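Local coordinates for coenzyme F420-dependent N(5),N(10)-methenyltetrahydromethanopterin reductase-related protein (Desulfurobacterium thermolithotrophum DSM 11699, PDB 6HUZ), which is a bacterial paralog of [Fe]-hydrogenase that binds the iron-guanylylpyridinol cofactor and uses tetrahydrofolate derivatives as substrates, at residues L228-R232 / S233-F237. Sequence-based numbering, arbitrary orientation.
Sequences LKTKR and SMTEF. With NA (sodium ion), chain I; GUE (5,10-Methenyltetrahydrofolate), chain C.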
loop_
_atom_site.group_PDB
_atom_site.type_symbol
_atom_site.label_atom_id
_atom_site.label_comp_id
_atom_site.label_asym_id
_atom_site.label_seq_id
_atom_site.Cartn_x
_atom_site.Cartn_y
_atom_site.Cartn_z
ATOM N N LEU A 228 0.946 17.625 -13.579
ATOM C CA LEU A 228 1.407 18.476 -12.484
ATOM C C LEU A 228 2.819 18.993 -12.747
ATOM O O LEU A 228 3.169 20.082 -12.286
ATOM C CB LEU A 228 1.411 17.690 -11.175
ATOM C CG LEU A 228 0.021 17.260 -10.712
ATOM C CD1 LEU A 228 0.118 16.508 -9.402
ATOM C CD2 LEU A 228 -0.890 18.495 -10.581
ATOM N N LYS A 229 3.628 18.203 -13.467
ATOM C CA LYS A 229 5.026 18.543 -13.776
ATOM C C LYS A 229 5.845 18.667 -12.452
ATOM O O LYS A 229 6.663 19.577 -12.269
ATOM C CB LYS A 229 5.117 19.771 -14.693
ATOM C CG LYS A 229 4.737 19.420 -16.143
ATOM C CD LYS A 229 4.140 20.610 -16.894
ATOM C CE LYS A 229 3.857 20.300 -18.344
ATOM N NZ LYS A 229 3.170 21.434 -19.024
ATOM N N THR A 230 5.578 17.721 -11.532
ATOM C CA THR A 230 6.231 17.649 -10.211
ATOM C C THR A 230 7.461 16.725 -10.284
ATOM O O THR A 230 7.624 16.039 -11.289
ATOM C CB THR A 230 5.209 17.265 -9.110
ATOM O OG1 THR A 230 5.824 17.476 -7.838
ATOM C CG2 THR A 230 4.728 15.821 -9.209
ATOM N N LYS A 231 8.322 16.716 -9.240
ATOM C CA LYS A 231 9.555 15.897 -9.195
ATOM C C LYS A 231 9.292 14.399 -8.952
ATOM O O LYS A 231 8.381 14.034 -8.199
ATOM C CB LYS A 231 10.470 16.367 -8.046
ATOM C CG LYS A 231 11.185 17.676 -8.251
ATOM C CD LYS A 231 11.958 18.063 -6.984
ATOM C CE LYS A 231 12.133 19.559 -6.814
ATOM N NZ LYS A 231 13.484 20.027 -7.230
ATOM N N ARG A 232 10.130 13.530 -9.547
ATOM C CA ARG A 232 10.021 12.068 -9.380
ATOM C C ARG A 232 10.105 11.720 -7.909
ATOM O O ARG A 232 9.333 10.901 -7.405
ATOM C CB ARG A 232 11.177 11.376 -10.126
ATOM C CG ARG A 232 11.248 9.866 -9.908
ATOM C CD ARG A 232 10.413 9.056 -10.863
ATOM N NE ARG A 232 10.833 7.652 -10.775
ATOM C CZ ARG A 232 11.759 7.098 -11.541
ATOM N NH1 ARG A 232 12.098 5.828 -11.367
ATOM N NH2 ARG A 232 12.358 7.811 -12.491
ATOM N N SER A 233 11.045 12.351 -7.204
ATOM C CA SER A 233 11.224 12.095 -5.781
ATOM C C SER A 233 9.923 12.361 -5.019
ATOM O O SER A 233 9.581 11.615 -4.117
ATOM C CB SER A 233 12.360 12.947 -5.220
ATOM O OG SER A 233 12.059 14.329 -5.249
ATOM N N MET A 234 9.207 13.428 -5.385
ATOM C CA MET A 234 7.952 13.759 -4.724
ATOM C C MET A 234 6.915 12.744 -5.052
ATOM O O MET A 234 6.179 12.312 -4.167
ATOM C CB MET A 234 7.492 15.171 -5.126
ATOM C CG MET A 234 8.430 16.213 -4.612
ATOM S SD MET A 234 8.059 17.836 -5.258
ATOM C CE MET A 234 6.474 18.184 -4.375
ATOM N N THR A 235 6.848 12.334 -6.324
ATOM C CA THR A 235 5.877 11.317 -6.728
ATOM C C THR A 235 6.110 9.976 -5.996
ATOM O O THR A 235 5.167 9.379 -5.472
ATOM C CB THR A 235 5.962 11.125 -8.244
ATOM O OG1 THR A 235 5.630 12.354 -8.869
ATOM C CG2 THR A 235 5.026 9.998 -8.755
ATOM N N GLU A 236 7.342 9.515 -5.931
ATOM C CA GLU A 236 7.630 8.234 -5.275
ATOM C C GLU A 236 7.365 8.303 -3.792
ATOM O O GLU A 236 6.949 7.306 -3.231
ATOM C CB GLU A 236 9.074 7.781 -5.530
ATOM C CG GLU A 236 9.292 7.425 -6.983
ATOM C CD GLU A 236 10.588 6.702 -7.264
ATOM O OE1 GLU A 236 11.466 6.645 -6.371
ATOM O OE2 GLU A 236 10.726 6.199 -8.400
ATOM N N PHE A 237 7.625 9.456 -3.156
ATOM C CA PHE A 237 7.365 9.618 -1.725
ATOM C C PHE A 237 5.835 9.480 -1.515
ATOM O O PHE A 237 5.405 8.750 -0.640
ATOM C CB PHE A 237 7.813 11.022 -1.221
ATOM C CG PHE A 237 7.361 11.228 0.204
ATOM C CD1 PHE A 237 8.099 10.718 1.259
ATOM C CD2 PHE A 237 6.162 11.876 0.486
ATOM C CE1 PHE A 237 7.643 10.852 2.570
ATOM C CE2 PHE A 237 5.717 12.018 1.797
ATOM C CZ PHE A 237 6.462 11.504 2.827
HETATM NA NA NA I . 13.693 6.041 -8.232
HETATM N N1 GUE C . -5.587 17.923 -5.288
HETATM C C2 GUE C . -5.371 17.529 -4.004
HETATM N N3 GUE C . -4.235 17.781 -3.344
HETATM C C4 GUE C . -3.222 18.448 -3.867
HETATM C C6 GUE C . -2.914 20.592 -7.008
HETATM C "C1'" GUE C . 3.516 20.712 -7.434
HETATM C "C2'" GUE C . 3.053 19.546 -6.811
HETATM C "C3'" GUE C . 1.680 19.309 -6.689
HETATM C "C4'" GUE C . 0.748 20.244 -7.167
HETATM C "C5'" GUE C . 1.224 21.422 -7.764
HETATM O O4 GUE C . -2.197 18.660 -3.185
HETATM C C4A GUE C . -3.390 18.943 -5.251
HETATM N N5 GUE C . -2.449 19.610 -6.037
HETATM C C7 GUE C . -3.806 19.771 -7.933
HETATM N N8 GUE C . -4.847 19.048 -7.210
HETATM C C8A GUE C . -4.645 18.629 -5.936
HETATM N N2 GUE C . -6.358 16.819 -3.404
HETATM C C9 GUE C . -1.616 20.828 -7.796
HETATM N N10 GUE C . -0.649 20.083 -6.994
HETATM C "C6'" GUE C . 2.593 21.644 -7.899
HETATM C C11 GUE C . 4.999 20.982 -7.574
HETATM O O11 GUE C . 5.807 20.073 -7.465
HETATM N N GUE C . 5.404 22.239 -7.791
HETATM C CA GUE C . 6.816 22.627 -7.764
HETATM C C GUE C . 7.075 23.741 -6.769
HETATM O OX1 GUE C . 6.147 24.541 -6.484
HETATM O OX2 GUE C . 8.204 23.844 -6.239
HETATM C CB GUE C . 7.332 22.995 -9.159
HETATM C CG GUE C . 6.282 22.847 -10.268
HETATM C CD GUE C . 6.772 23.346 -11.621
HETATM O OE1 GUE C . 6.557 22.623 -12.631
HETATM O OE2 GUE C . 7.356 24.462 -11.682
HETATM C C1 GUE C . -1.197 19.368 -6.086
HETATM O O HOH W 1 7.070 13.043 -11.557
HETATM O O HOH W 2 15.009 8.106 -9.480
#
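The guanidinium of Arg-232 has a water over the centre of one face, 3.9 Å above its plane, and Glu-236 OE2 at its edge, tilted 23° out of that plane. The salt bridge runs mainly through Arg-232 NE, 2.8 Å from Glu-236 OE2; the nitrogen comes from above the carboxylate plane, and NH1 adds a weak bond to the same oxygen. The arginine leaves with CG anti to its backbone N and then bends at chi2 (87°), which brings NE round to the glutamate one turn on. Glu-236 OE1 and OE2 each lie 3.0 Å from a sodium ion, which also binds that same water and Glu-256 and Lys-356 O of the second subunit. Arg-232 NH1 finds its strongest partner in Glu-304 of that subunit, so the pair lies at the dimer interface.

At the other end, Thr-230 OG1 donates to O11 of methenyltetrahydrofolate at 2.6 Å, and Met-234 lays SD 3.4 Å from Thr-230 OG1. Lys-17 NZ of the second subunit also bonds this folate, making the pocket a shared one. A water bridges Thr-230 O and Thr-235 OG1. Thr-235 N donates to Lys-231 O, at the N-cap, at 3.0 Å. Loop 229-231 joins helix 207-228 to helix 232-262, whose first turns hold 233-237; Thr-230 and Thr-235 pack back against Ser-224 of the former, Met-234 against Phe-91 of the second subunit.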